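Local coordinates for assembly chaperone of ribosomal protein L4 (Acl4) (Chaetomium thermophilum, PDB 5TQB), which probably binds newly made ribosomal protein L4 on an all-helical scaffold built from tetratricopeptide-type repeats and chaperones it towards ribosome assembly, at residues B[44-49]-B[63-68]; B[101-106]-B[154-159]; B[112-117]-B[143-148]; B[207-212]-B[241-246]; B[260-265]-B[308-313]. All blocks are in the same frame, centred on the assembly; numbering follows the deposited sequence.

Contact 1. Residues B[44-49]-B[63-68]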
# COMPACT_ATOMS: atom_id res chain seq x y z
N ALA B 44 21.63 -11.13 11.53
CA ALA B 44 20.76 -11.51 12.64
C ALA B 44 20.20 -10.29 13.36
O ALA B 44 19.02 -10.23 13.69
CB ALA B 44 21.52 -12.39 13.62
N LEU B 45 21.07 -9.32 13.63
CA LEU B 45 20.65 -8.09 14.29
C LEU B 45 19.73 -7.28 13.37
O LEU B 45 18.77 -6.66 13.82
CB LEU B 45 21.87 -7.28 14.70
CG LEU B 45 22.71 -7.94 15.80
CD1 LEU B 45 24.11 -7.35 15.86
CD2 LEU B 45 22.00 -7.81 17.14
N THR B 46 20.03 -7.30 12.07
CA THR B 46 19.17 -6.63 11.10
C THR B 46 17.77 -7.21 11.16
O THR B 46 16.78 -6.46 11.22
CB THR B 46 19.73 -6.80 9.67
OG1 THR B 46 20.96 -6.08 9.56
CG2 THR B 46 18.77 -6.27 8.63
N LEU B 47 17.68 -8.54 11.18
CA LEU B 47 16.39 -9.22 11.20
C LEU B 47 15.62 -8.90 12.46
O LEU B 47 14.43 -8.61 12.42
CB LEU B 47 16.60 -10.73 11.08
CG LEU B 47 15.34 -11.59 11.17
CD1 LEU B 47 14.38 -11.23 10.06
CD2 LEU B 47 15.71 -13.07 11.09
N LEU B 48 16.31 -8.94 13.60
CA LEU B 48 15.70 -8.57 14.86
C LEU B 48 15.22 -7.11 14.82
O LEU B 48 14.25 -6.74 15.48
CB LEU B 48 16.69 -8.78 16.01
CG LEU B 48 16.77 -10.21 16.54
CD1 LEU B 48 18.03 -10.41 17.37
CD2 LEU B 48 15.55 -10.54 17.36
N GLY B 49 15.91 -6.29 14.02
CA GLY B 49 15.52 -4.91 13.84
C GLY B 49 14.23 -4.78 13.06
O GLY B 49 13.32 -4.06 13.49
N ASN B 63 18.10 -0.11 18.87
CA ASN B 63 19.23 -0.79 19.51
C ASN B 63 19.77 -1.95 18.67
O ASN B 63 20.98 -2.16 18.58
CB ASN B 63 18.83 -1.27 20.90
CG ASN B 63 18.46 -0.12 21.83
OD1 ASN B 63 19.10 0.93 21.83
ND2 ASN B 63 17.40 -0.32 22.62
N TYR B 64 18.87 -2.70 18.03
CA TYR B 64 19.27 -3.83 17.21
C TYR B 64 19.97 -3.37 15.94
O TYR B 64 21.01 -3.90 15.56
CB TYR B 64 18.06 -4.69 16.84
CG TYR B 64 17.59 -5.62 17.94
CD1 TYR B 64 18.45 -6.57 18.48
CD2 TYR B 64 16.29 -5.58 18.42
CE1 TYR B 64 18.04 -7.42 19.48
CE2 TYR B 64 15.87 -6.43 19.42
CZ TYR B 64 16.75 -7.35 19.94
OH TYR B 64 16.34 -8.21 20.94
N TYR B 65 19.39 -2.36 15.29
CA TYR B 65 19.97 -1.80 14.08
C TYR B 65 21.31 -1.14 14.39
O TYR B 65 22.24 -1.20 13.58
CB TYR B 65 19.00 -0.80 13.44
CG TYR B 65 17.93 -1.42 12.56
CD1 TYR B 65 18.27 -2.31 11.55
CD2 TYR B 65 16.59 -1.12 12.74
CE1 TYR B 65 17.30 -2.88 10.74
CE2 TYR B 65 15.61 -1.69 11.93
CZ TYR B 65 15.97 -2.57 10.94
OH TYR B 65 15.01 -3.14 10.13
N ALA B 66 21.42 -0.52 15.56
CA ALA B 66 22.66 0.11 16.00
C ALA B 66 23.76 -0.94 16.24
O ALA B 66 24.92 -0.74 15.87
CB ALA B 66 22.43 0.92 17.26
N ALA B 67 23.38 -2.04 16.87
CA ALA B 67 24.32 -3.12 17.15
C ALA B 67 24.79 -3.76 15.84
O ALA B 67 25.94 -4.18 15.72
CB ALA B 67 23.68 -4.16 18.04
N ALA B 68 23.90 -3.81 14.86
CA ALA B 68 24.25 -4.35 13.55
C ALA B 68 25.32 -3.50 12.88
O ALA B 68 26.22 -4.02 12.22
CB ALA B 68 23.01 -4.45 12.68
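Tyr64 lays one ring face on Leu48: CB of Leu48 stands 3.8 Å from the centroid of the Tyr64 ring and 11° off the ring normal, a CH-pi contact. CD1 of Leu48 adds a touch at Tyr64 CE1, while Leu45 CD2 comes in at the ring edge, 4.0 Å from Tyr64 CD1. An alanine in place of Tyr64 would probably leave Leu48 and Leu45 without their shared aromatic surface and would remove the hydroxyl that bonds Arg28. Tyr65 is turned the other way, with Gly49 CA over its ring face, 3.9 Å from the centroid but offset toward the rim. A CB modelled on Gly49 would fall 2.8 Å from Tyr65 CZ, a clash, so a residue without a side chain suits this position. The close antiparallel pairing, axes 7.7 Å apart at 161°, is that of the two helices of a tetratricopeptide repeat, whose consensus has small residues where Gly49 and Ala68 lie. Beyond Tyr65, whose hydroxyl bonds Glu86, Ala67 offers its CB to Leu45 CD1 at 3.9 Å. Ala68 sets its CB 3.7 Å from Leu45 CB. The backbones run close there, with Leu45 CA 5.2 Å from Ala68 CA.

Contact 2. Residues B[101-106]-B[154-159]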
# COMPACT_ATOMS: atom_id res chain seq x y z
N ASP B 101 21.74 14.34 11.87
CA ASP B 101 21.96 12.96 12.29
C ASP B 101 21.32 11.98 11.31
O ASP B 101 21.88 10.92 11.03
CB ASP B 101 21.41 12.74 13.70
CG ASP B 101 21.80 11.39 14.28
OD1 ASP B 101 22.97 11.22 14.67
OD2 ASP B 101 20.93 10.49 14.34
N SER B 102 20.14 12.33 10.80
CA SER B 102 19.45 11.50 9.82
C SER B 102 20.18 11.50 8.49
O SER B 102 20.36 10.45 7.87
CB SER B 102 18.02 11.98 9.62
OG SER B 102 17.24 11.77 10.78
N VAL B 103 20.58 12.69 8.04
CA VAL B 103 21.31 12.83 6.79
C VAL B 103 22.62 12.05 6.82
O VAL B 103 23.01 11.43 5.83
CB VAL B 103 21.62 14.31 6.49
CG1 VAL B 103 22.48 14.43 5.24
CG2 VAL B 103 20.33 15.09 6.33
N ALA B 104 23.30 12.09 7.97
CA ALA B 104 24.55 11.37 8.15
C ALA B 104 24.32 9.87 7.96
O ALA B 104 25.07 9.21 7.24
CB ALA B 104 25.14 11.65 9.52
N TRP B 105 23.29 9.33 8.61
CA TRP B 105 22.95 7.92 8.46
C TRP B 105 22.55 7.58 7.02
O TRP B 105 22.96 6.55 6.47
CB TRP B 105 21.82 7.53 9.41
CG TRP B 105 22.26 7.33 10.83
CD1 TRP B 105 21.81 8.00 11.93
CD2 TRP B 105 23.22 6.38 11.31
NE1 TRP B 105 22.44 7.54 13.06
CE2 TRP B 105 23.31 6.54 12.71
CE3 TRP B 105 24.02 5.41 10.69
CZ2 TRP B 105 24.16 5.77 13.49
CZ3 TRP B 105 24.87 4.65 11.47
CH2 TRP B 105 24.93 4.83 12.86
N PHE B 106 21.76 8.46 6.40
CA PHE B 106 21.31 8.25 5.03
C PHE B 106 22.49 8.23 4.08
O PHE B 106 22.54 7.43 3.15
CB PHE B 106 20.34 9.37 4.61
CG PHE B 106 18.91 9.17 5.06
CD1 PHE B 106 18.18 10.23 5.57
CD2 PHE B 106 18.29 7.94 4.94
CE1 PHE B 106 16.86 10.06 5.97
CE2 PHE B 106 16.98 7.76 5.34
CZ PHE B 106 16.26 8.82 5.86
N GLU B 154 13.72 15.46 1.80
CA GLU B 154 12.61 15.75 2.71
C GLU B 154 13.09 16.21 4.09
O GLU B 154 12.39 16.96 4.78
CB GLU B 154 11.69 14.53 2.83
CG GLU B 154 10.91 14.23 1.54
CD GLU B 154 10.43 12.77 1.43
OE1 GLU B 154 10.45 12.04 2.45
OE2 GLU B 154 10.04 12.35 0.32
N VAL B 155 14.29 15.79 4.49
CA VAL B 155 14.88 16.30 5.73
C VAL B 155 15.24 17.78 5.56
O VAL B 155 15.04 18.58 6.47
CB VAL B 155 16.15 15.51 6.14
CG1 VAL B 155 16.74 16.07 7.42
CG2 VAL B 155 15.83 14.04 6.33
N TYR B 156 15.75 18.13 4.38
CA TYR B 156 16.17 19.51 4.12
C TYR B 156 14.98 20.45 3.91
O TYR B 156 15.14 21.66 3.94
CB TYR B 156 17.12 19.58 2.93
CG TYR B 156 18.56 19.31 3.31
CD1 TYR B 156 19.29 20.25 4.04
CD2 TYR B 156 19.18 18.13 2.96
CE1 TYR B 156 20.60 20.01 4.40
CE2 TYR B 156 20.49 17.88 3.32
CZ TYR B 156 21.19 18.82 4.04
OH TYR B 156 22.50 18.55 4.39
N MSE B 157 13.79 19.87 3.72
CA MSE B 157 12.58 20.67 3.57
C MSE B 157 11.74 20.61 4.85
O MSE B 157 10.63 21.14 4.89
CB MSE B 157 11.76 20.19 2.38
CG MSE B 157 12.48 20.33 1.05
SE MSE B 157 11.40 19.75 -0.45
CE MSE B 157 10.12 21.22 -0.46
N THR B 158 12.29 19.96 5.88
CA THR B 158 11.69 19.97 7.21
C THR B 158 12.75 20.32 8.26
O THR B 158 13.00 21.50 8.52
CB THR B 158 10.99 18.64 7.55
OG1 THR B 158 11.88 17.53 7.32
CG2 THR B 158 9.73 18.48 6.69
N ASP B 159 13.38 19.30 8.84
CA ASP B 159 14.33 19.48 9.95
C ASP B 159 15.40 20.55 9.68
O ASP B 159 15.70 21.37 10.54
CB ASP B 159 15.03 18.16 10.27
CG ASP B 159 14.06 17.03 10.62
OD1 ASP B 159 14.55 15.92 10.92
OD2 ASP B 159 12.82 17.25 10.60
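Two valines carry the tight part of this junction between the start of helix 100-125 and the end of helix 131-156. Val103 CG2, the branch anti to its own carbonyl carbon, meets Val155 CG1, the branch anti to its backbone N, at 3.9 Å, the shortest approach between the segments. The same Val103 methyl lies 4.1 Å from Tyr156 CE2, with the two side chains crossing at about a right angle. Val155 uses both of its branches: CG2 points at the edge of the Phe106 ring, 4.1 Å from Phe106 CE1 and near the ring plane, so the two side chains meet tip to tip.

The packing loosens toward Ser102, whose CB is 4.5 Å from Val155 CG2 and whose hydroxyl bonds Ala92 O instead. On that side the facing chain has left the helix, and Thr158 OG1 donates to Glu154 O at 2.7 Å, in the carbonyl plane on a lone pair, which ties the turn back to Glu154. Outside the two segments, Glu154 OE2 and Asp159 OD1 each form a salt bridge with a basic side chain of the bound partner protein, a separate chain, and Phe106 packs on one of its aromatic side chains.

No hydrogen bond crosses between the segments. The helices are therefore joined here by methyl and ring surfaces alone, while the acidic groups at the helix end face a basic partner, an arrangement consistent with a chaperone that holds a positively charged client.

Contact 3. Residues B[112-117]-B[143-148]. With EDO (1,2-ethanediol), chain I.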
# COMPACT_ATOMS: atom_id res chain seq x y z
N VAL B 112 27.04 2.81 0.73
CA VAL B 112 27.03 1.35 0.60
C VAL B 112 26.29 0.94 -0.66
O VAL B 112 26.77 0.10 -1.42
CB VAL B 112 26.37 0.69 1.83
CG1 VAL B 112 26.26 -0.82 1.64
CG2 VAL B 112 27.16 1.01 3.09
N LEU B 113 25.12 1.54 -0.89
CA LEU B 113 24.32 1.24 -2.07
C LEU B 113 25.07 1.55 -3.37
O LEU B 113 25.06 0.73 -4.29
CB LEU B 113 23.01 2.03 -2.04
CG LEU B 113 21.95 1.53 -1.06
CD1 LEU B 113 20.84 2.58 -0.89
CD2 LEU B 113 21.37 0.20 -1.51
N ARG B 114 25.71 2.71 -3.44
CA ARG B 114 26.42 3.10 -4.66
C ARG B 114 27.56 2.13 -5.00
O ARG B 114 27.80 1.85 -6.17
CB ARG B 114 26.97 4.52 -4.53
CG ARG B 114 26.15 5.55 -5.28
CD ARG B 114 26.82 6.90 -5.23
NE ARG B 114 26.77 7.49 -3.90
CZ ARG B 114 25.94 8.46 -3.53
NH1 ARG B 114 25.07 8.98 -4.39
NH2 ARG B 114 25.98 8.93 -2.29
N ALA B 115 28.24 1.63 -3.97
CA ALA B 115 29.32 0.66 -4.17
C ALA B 115 28.77 -0.67 -4.67
O ALA B 115 29.35 -1.30 -5.56
CB ALA B 115 30.09 0.46 -2.87
N GLN B 116 27.65 -1.10 -4.11
CA GLN B 116 27.00 -2.34 -4.53
C GLN B 116 26.52 -2.25 -5.98
O GLN B 116 26.70 -3.18 -6.76
CB GLN B 116 25.82 -2.66 -3.62
CG GLN B 116 26.22 -3.07 -2.22
CD GLN B 116 25.03 -3.29 -1.32
OE1 GLN B 116 23.94 -2.79 -1.58
NE2 GLN B 116 25.23 -4.04 -0.24
N ILE B 117 25.91 -1.12 -6.32
CA ILE B 117 25.51 -0.83 -7.70
C ILE B 117 26.70 -0.95 -8.63
O ILE B 117 26.62 -1.61 -9.67
CB ILE B 117 24.92 0.59 -7.82
CG1 ILE B 117 23.56 0.65 -7.13
CG2 ILE B 117 24.75 0.99 -9.28
CD1 ILE B 117 23.04 2.05 -6.90
N ARG B 143 16.89 2.03 -7.25
CA ARG B 143 15.63 2.55 -6.74
C ARG B 143 15.72 2.82 -5.25
O ARG B 143 15.22 3.83 -4.77
CB ARG B 143 14.48 1.60 -7.06
CG ARG B 143 14.12 1.60 -8.53
CD ARG B 143 13.25 0.42 -8.89
NE ARG B 143 13.01 0.36 -10.33
CZ ARG B 143 12.40 -0.64 -10.94
NH1 ARG B 143 11.96 -1.68 -10.24
NH2 ARG B 143 12.23 -0.61 -12.26
N ARG B 144 16.37 1.92 -4.51
CA ARG B 144 16.57 2.12 -3.08
C ARG B 144 17.44 3.35 -2.85
O ARG B 144 17.23 4.11 -1.90
CB ARG B 144 17.24 0.90 -2.43
CG ARG B 144 16.41 -0.39 -2.44
CD ARG B 144 15.09 -0.27 -1.66
NE ARG B 144 14.00 0.22 -2.49
CZ ARG B 144 13.40 -0.50 -3.45
NH1 ARG B 144 13.79 -1.74 -3.72
NH2 ARG B 144 12.41 0.04 -4.15
N LEU B 145 18.44 3.53 -3.71
CA LEU B 145 19.32 4.69 -3.64
C LEU B 145 18.54 5.97 -3.94
O LEU B 145 18.68 6.96 -3.24
CB LEU B 145 20.49 4.56 -4.62
CG LEU B 145 21.43 5.77 -4.67
CD1 LEU B 145 22.06 6.04 -3.31
CD2 LEU B 145 22.51 5.57 -5.72
N ALA B 146 17.73 5.93 -4.99
CA ALA B 146 16.93 7.08 -5.39
C ALA B 146 16.00 7.49 -4.25
O ALA B 146 15.85 8.68 -3.95
CB ALA B 146 16.13 6.76 -6.63
N GLU B 147 15.39 6.50 -3.62
CA GLU B 147 14.52 6.73 -2.48
C GLU B 147 15.29 7.31 -1.30
O GLU B 147 14.74 8.07 -0.51
CB GLU B 147 13.82 5.43 -2.07
CG GLU B 147 12.78 4.93 -3.07
CD GLU B 147 12.51 3.42 -2.95
OE1 GLU B 147 12.90 2.82 -1.93
OE2 GLU B 147 11.90 2.85 -3.88
N THR B 148 16.57 6.96 -1.18
CA THR B 148 17.41 7.46 -0.10
C THR B 148 17.71 8.93 -0.32
O THR B 148 17.71 9.73 0.63
CB THR B 148 18.73 6.66 -0.00
OG1 THR B 148 18.44 5.29 0.32
CG2 THR B 148 19.63 7.24 1.07
C1 EDO I . 10.40 1.01 -0.78
O1 EDO I . 9.58 1.80 -1.62
C2 EDO I . 10.62 1.74 0.53
O2 EDO I . 10.83 3.10 0.26
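Leu145 sends its CG anti to the backbone N (chi1 177°), which carries CD2 from helix 131-156 toward helix 100-125, antiparallel to it with local axes at 154°. There it meets Arg114 CG at 3.7 Å and Ile117 CD1 at 3.8 Å, crossing both side chains at about a right angle. Leu113, with CG anti to its carbonyl carbon, reaches across from the facing helix, CD1 3.8 Å from Leu145 CA and tip to tip with Thr148, whose OG1 bonds Arg144 O. Arg114 bends at chi3, so that Leu145 CD1 lies over one face of its guanidinium, which forms a salt bridge with Glu176. Arg144 folds back at chi2 and chi3 (89°) and grips Glu147 side-on. Its NE reaches Glu147 OE1 at 2.9 Å from above the carboxylate plane, while NH2 reaches Glu147 OE2 on the syn lone pair. OE1 of Glu147 further accepts from O2 of a bound 1,2-ethanediol at 3.0 Å, and OE2 from Trp184. An alanine in place of Glu147 would probably free the folded Arg144 to swing and leave Trp184 NE1 without this acceptor. The chemistry is thus divided: apolar branches join the helices, and the ion pair stays within one of them.

Contact 4. Residues B[207-212]-B[241-246]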
# COMPACT_ATOMS: atom_id res chain seq x y z
N ALA B 207 5.59 17.19 -13.30
CA ALA B 207 6.31 16.11 -12.64
C ALA B 207 5.36 15.07 -12.07
O ALA B 207 5.59 13.87 -12.20
CB ALA B 207 7.20 16.67 -11.54
N LEU B 208 4.29 15.53 -11.43
CA LEU B 208 3.33 14.63 -10.81
C LEU B 208 2.56 13.81 -11.84
O LEU B 208 2.29 12.63 -11.64
CB LEU B 208 2.35 15.43 -9.95
CG LEU B 208 2.87 15.93 -8.60
CD1 LEU B 208 1.87 16.88 -7.96
CD2 LEU B 208 3.18 14.78 -7.66
N ARG B 209 2.22 14.45 -12.96
CA ARG B 209 1.55 13.77 -14.06
C ARG B 209 2.45 12.67 -14.61
O ARG B 209 1.97 11.64 -15.09
CB ARG B 209 1.22 14.78 -15.17
CG ARG B 209 -0.24 14.81 -15.61
CD ARG B 209 -0.74 16.24 -15.79
NE ARG B 209 0.22 17.09 -16.49
CZ ARG B 209 0.25 18.42 -16.44
NH1 ARG B 209 -0.63 19.08 -15.70
NH2 ARG B 209 1.18 19.08 -17.11
N ARG B 210 3.76 12.89 -14.54
CA ARG B 210 4.72 11.91 -15.02
C ARG B 210 4.84 10.72 -14.07
O ARG B 210 4.91 9.57 -14.52
CB ARG B 210 6.09 12.54 -15.21
CG ARG B 210 7.16 11.54 -15.57
CD ARG B 210 8.32 12.18 -16.27
NE ARG B 210 9.30 11.18 -16.68
CZ ARG B 210 10.42 11.46 -17.33
NH1 ARG B 210 10.71 12.71 -17.65
NH2 ARG B 210 11.25 10.48 -17.66
N SER B 211 4.86 10.99 -12.77
CA SER B 211 4.96 9.93 -11.78
C SER B 211 3.74 9.03 -11.83
O SER B 211 3.85 7.81 -11.68
CB SER B 211 5.11 10.51 -10.37
OG SER B 211 3.91 11.14 -9.96
N LEU B 212 2.57 9.63 -12.03
CA LEU B 212 1.32 8.87 -12.11
C LEU B 212 1.30 7.96 -13.33
O LEU B 212 0.82 6.84 -13.27
CB LEU B 212 0.13 9.82 -12.15
CG LEU B 212 -0.20 10.53 -10.84
CD1 LEU B 212 -1.13 11.71 -11.08
CD2 LEU B 212 -0.82 9.56 -9.86
N VAL B 241 -1.31 21.37 -5.68
CA VAL B 241 -1.19 21.98 -7.01
C VAL B 241 -2.44 21.78 -7.87
O VAL B 241 -2.35 21.75 -9.10
CB VAL B 241 0.05 21.45 -7.76
CG1 VAL B 241 1.32 21.75 -6.96
CG2 VAL B 241 -0.08 19.96 -8.00
N ASP B 242 -3.59 21.64 -7.22
CA ASP B 242 -4.90 21.72 -7.88
C ASP B 242 -5.18 20.59 -8.87
O ASP B 242 -5.78 20.82 -9.92
CB ASP B 242 -5.07 23.06 -8.59
CG ASP B 242 -4.87 24.24 -7.65
OD1 ASP B 242 -5.83 24.60 -6.93
OD2 ASP B 242 -3.75 24.81 -7.64
N MSE B 243 -4.75 19.37 -8.53
CA MSE B 243 -5.10 18.19 -9.31
C MSE B 243 -5.98 17.27 -8.46
O MSE B 243 -5.64 16.11 -8.21
CB MSE B 243 -3.83 17.47 -9.78
CG MSE B 243 -3.21 18.08 -11.03
SE MSE B 243 -1.60 17.12 -11.60
CE MSE B 243 -0.46 17.72 -10.18
N GLU B 244 -7.10 17.82 -8.01
CA GLU B 244 -8.00 17.10 -7.12
C GLU B 244 -8.63 15.90 -7.83
O GLU B 244 -8.86 14.86 -7.21
CB GLU B 244 -9.11 18.03 -6.60
CG GLU B 244 -8.59 19.19 -5.76
CD GLU B 244 -8.27 20.45 -6.58
OE1 GLU B 244 -8.21 20.37 -7.83
OE2 GLU B 244 -8.07 21.51 -5.96
N GLU B 245 -8.89 16.04 -9.12
CA GLU B 245 -9.47 14.97 -9.91
C GLU B 245 -8.59 13.72 -9.84
O GLU B 245 -9.09 12.61 -9.67
CB GLU B 245 -9.65 15.40 -11.37
CG GLU B 245 -10.52 16.65 -11.55
CD GLU B 245 -9.73 17.95 -11.54
OE1 GLU B 245 -10.29 19.00 -11.93
OE2 GLU B 245 -8.54 17.93 -11.14
N GLU B 246 -7.28 13.92 -9.95
CA GLU B 246 -6.34 12.81 -9.83
C GLU B 246 -6.29 12.32 -8.39
O GLU B 246 -6.17 11.12 -8.14
CB GLU B 246 -4.94 13.23 -10.29
CG GLU B 246 -4.81 13.45 -11.80
CD GLU B 246 -5.32 14.81 -12.25
OE1 GLU B 246 -5.97 15.51 -11.45
OE2 GLU B 246 -5.06 15.19 -13.42
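The closest meeting is between Leu208 and Met243, a selenomethionine: Leu208 CD1 lies 3.3 Å from Met243 CE, a tight fit for two methyl groups, and Leu208 CB is 3.6 Å from the same CE. The same methyl, Leu208 CD1, also meets Val241 CG2 at 3.6 Å, tip to tip. One turn on, Leu212 CD1 rests on the aliphatic part of Glu246, 4.1 Å from Glu246 CG, the two side chains crossing at about a right angle. Arg209 runs its CD past the Met243 selenium more loosely.

Two torsions set these groups in place. Met243 bends at chi3 (-72°), which turns its terminal methyl onto Leu208. Val241 keeps CG2 in the crowded position between its backbone N and carbonyl carbon, and this brings that methyl up to Leu208. Within the helix, Leu208 O accepts from Leu212 N at 3.0 Å and from Ser211 OG at 2.8 Å, the latter in the carbonyl plane on a lone pair.

Further out, the chain turns at Asp242, whose positive phi (66°) makes it the C-prime residue of a Schellman motif. The motif ends helix 228-240 and leaves Met243 at the N-cap of helix 244-257. Leu234 and Leu237 pack on Leu208 from the helix that ends there.

No hydrogen bond joins residues 207-212 to 241-246, and Arg209 NH1 is still 6.3 Å from Glu246 OE2. The two segments thus meet through apolar contact, to which any attraction between those charges would probably add little, while Arg205 NE, one turn earlier in helix 201-212, adds a hydrogen bond to Val241 O.

Contact 5. Residues B[260-265]-B[308-313]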
# COMPACT_ATOMS: atom_id res chain seq x y z
N LEU B 260 -9.52 1.68 7.23
CA LEU B 260 -9.34 2.15 8.60
C LEU B 260 -8.27 3.25 8.69
O LEU B 260 -7.75 3.55 9.76
CB LEU B 260 -9.00 0.98 9.53
CG LEU B 260 -10.14 -0.04 9.67
CD1 LEU B 260 -9.67 -1.29 10.41
CD2 LEU B 260 -11.34 0.57 10.38
N SER B 261 -7.97 3.85 7.54
CA SER B 261 -6.97 4.91 7.47
C SER B 261 -7.63 6.28 7.65
O SER B 261 -8.20 6.83 6.71
CB SER B 261 -6.25 4.87 6.13
OG SER B 261 -5.28 5.89 6.05
N VAL B 262 -7.53 6.81 8.86
CA VAL B 262 -8.15 8.08 9.20
C VAL B 262 -7.69 9.17 8.25
O VAL B 262 -8.50 9.92 7.71
CB VAL B 262 -7.80 8.49 10.64
CG1 VAL B 262 -8.39 9.88 10.97
CG2 VAL B 262 -8.32 7.46 11.62
N GLU B 263 -6.38 9.25 8.06
CA GLU B 263 -5.77 10.34 7.31
C GLU B 263 -6.19 10.31 5.84
O GLU B 263 -6.25 11.35 5.19
CB GLU B 263 -4.25 10.28 7.44
CG GLU B 263 -3.54 11.51 6.88
CD GLU B 263 -2.18 11.75 7.53
OE1 GLU B 263 -1.38 12.51 6.96
OE2 GLU B 263 -1.93 11.20 8.63
N VAL B 264 -6.49 9.12 5.33
CA VAL B 264 -6.92 9.00 3.94
C VAL B 264 -8.39 9.39 3.76
O VAL B 264 -8.75 9.96 2.73
CB VAL B 264 -6.64 7.60 3.37
CG1 VAL B 264 -7.24 7.44 1.98
CG2 VAL B 264 -5.14 7.37 3.32
N TRP B 265 -9.23 9.09 4.75
CA TRP B 265 -10.62 9.52 4.69
C TRP B 265 -10.65 11.05 4.69
O TRP B 265 -11.41 11.67 3.96
CB TRP B 265 -11.44 8.97 5.86
CG TRP B 265 -11.89 7.55 5.67
CD1 TRP B 265 -11.48 6.46 6.38
CD2 TRP B 265 -12.85 7.07 4.72
NE1 TRP B 265 -12.13 5.33 5.93
CE2 TRP B 265 -12.97 5.68 4.91
CE3 TRP B 265 -13.61 7.68 3.72
CZ2 TRP B 265 -13.82 4.88 4.14
CZ3 TRP B 265 -14.46 6.89 2.96
CH2 TRP B 265 -14.56 5.51 3.17
N LYS B 308 -15.80 8.90 12.16
CA LYS B 308 -16.29 7.63 12.66
C LYS B 308 -15.10 6.72 12.98
O LYS B 308 -14.95 6.27 14.11
CB LYS B 308 -17.21 6.98 11.63
CG LYS B 308 -17.85 5.69 12.09
CD LYS B 308 -18.76 5.12 11.01
CE LYS B 308 -19.50 3.88 11.50
NZ LYS B 308 -20.39 3.34 10.45
N VAL B 309 -14.26 6.48 11.98
CA VAL B 309 -13.04 5.68 12.16
C VAL B 309 -12.10 6.33 13.17
O VAL B 309 -11.35 5.63 13.86
CB VAL B 309 -12.30 5.51 10.81
CG1 VAL B 309 -11.00 4.74 11.00
CG2 VAL B 309 -13.18 4.80 9.80
N PHE B 310 -12.12 7.66 13.24
CA PHE B 310 -11.32 8.41 14.19
C PHE B 310 -11.64 7.96 15.62
O PHE B 310 -10.74 7.62 16.39
CB PHE B 310 -11.60 9.91 14.03
CG PHE B 310 -10.66 10.81 14.78
CD1 PHE B 310 -10.72 10.90 16.16
CD2 PHE B 310 -9.76 11.59 14.09
CE1 PHE B 310 -9.87 11.74 16.84
CE2 PHE B 310 -8.90 12.44 14.76
CZ PHE B 310 -8.95 12.51 16.14
N GLU B 311 -12.93 7.94 15.95
CA GLU B 311 -13.41 7.48 17.25
C GLU B 311 -13.06 6.01 17.50
O GLU B 311 -12.51 5.66 18.55
CB GLU B 311 -14.93 7.63 17.35
CG GLU B 311 -15.44 9.06 17.22
CD GLU B 311 -16.92 9.12 16.84
OE1 GLU B 311 -17.63 8.11 17.04
OE2 GLU B 311 -17.36 10.17 16.33
N ALA B 312 -13.39 5.15 16.54
CA ALA B 312 -13.21 3.71 16.67
C ALA B 312 -11.75 3.33 16.91
O ALA B 312 -11.46 2.43 17.68
CB ALA B 312 -13.74 3.00 15.44
N GLU B 313 -10.83 4.03 16.24
CA GLU B 313 -9.41 3.74 16.36
C GLU B 313 -8.75 4.51 17.49
O GLU B 313 -7.57 4.29 17.79
CB GLU B 313 -8.69 4.05 15.04
CG GLU B 313 -9.11 3.16 13.88
CD GLU B 313 -8.67 1.72 14.06
OE1 GLU B 313 -7.46 1.45 13.94
OE2 GLU B 313 -9.55 0.86 14.31
O HOH W 1 -6.14 2.28 11.74
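Apolar contacts join the start of helix 262-281 to the C-terminal part of helix 291-313 in this all-helical array, and they centre on Val309, which uses both methyls. CG1, anti to the backbone N, meets Val262 CG2 at 3.9 Å as the two valines slide past each other in opposite directions. CG2 turns instead to the indole, 4.0 Å from Trp265 NE1, with the side chains crossing at about a right angle. Val262 has a second partner in Phe310, reaching CD2 of that ring with its CG1 at 3.8 Å. Leu260 CD2, at the partly exposed margin, is 4.2 Å from Val309 CG1.

Polar links are of another kind. A water bridges the segments, donating to Leu260 O at 2.9 Å and to Glu313 OE1 at 2.7 Å, so Glu313 is linked to the residues leading into helix 262-281. Trp265 NE1 donates to Asp259 O, which helps to fix the indole beside Val309. Ser261, at the N-cap of its helix, bonds an aromatic side chain of the partner protein through OG.

Since no direct hydrogen bond joins the two segments, their polar coupling passes through the water, and valine and leucine methyls, with the Trp265 and Phe310 rings, supply the rest of the contact.

Contacts 2 and 3 form one unit: both join helix 100-125 to helix 131-156, contact 3 is nested inside the loop that contact 2 closes, and the two touch where Phe106 O lies 3.6 Å from Thr148 CG2. Their centres are about 16 Å apart. Contact 1 precedes this pair along the chain, and contacts 4 and 5 follow it in series. Contact 1 lies about 39 Å, centre to centre, from contact 4, on the opposite side of the chain's centre, while the centres of contacts 4 and 5 are about 25 Å apart. The partner protein comes within reach of contacts 2, 3, 4 and 5 but does not touch the segments of contact 1. The ethanediol at contact 3 is probably from the crystallisation liquor.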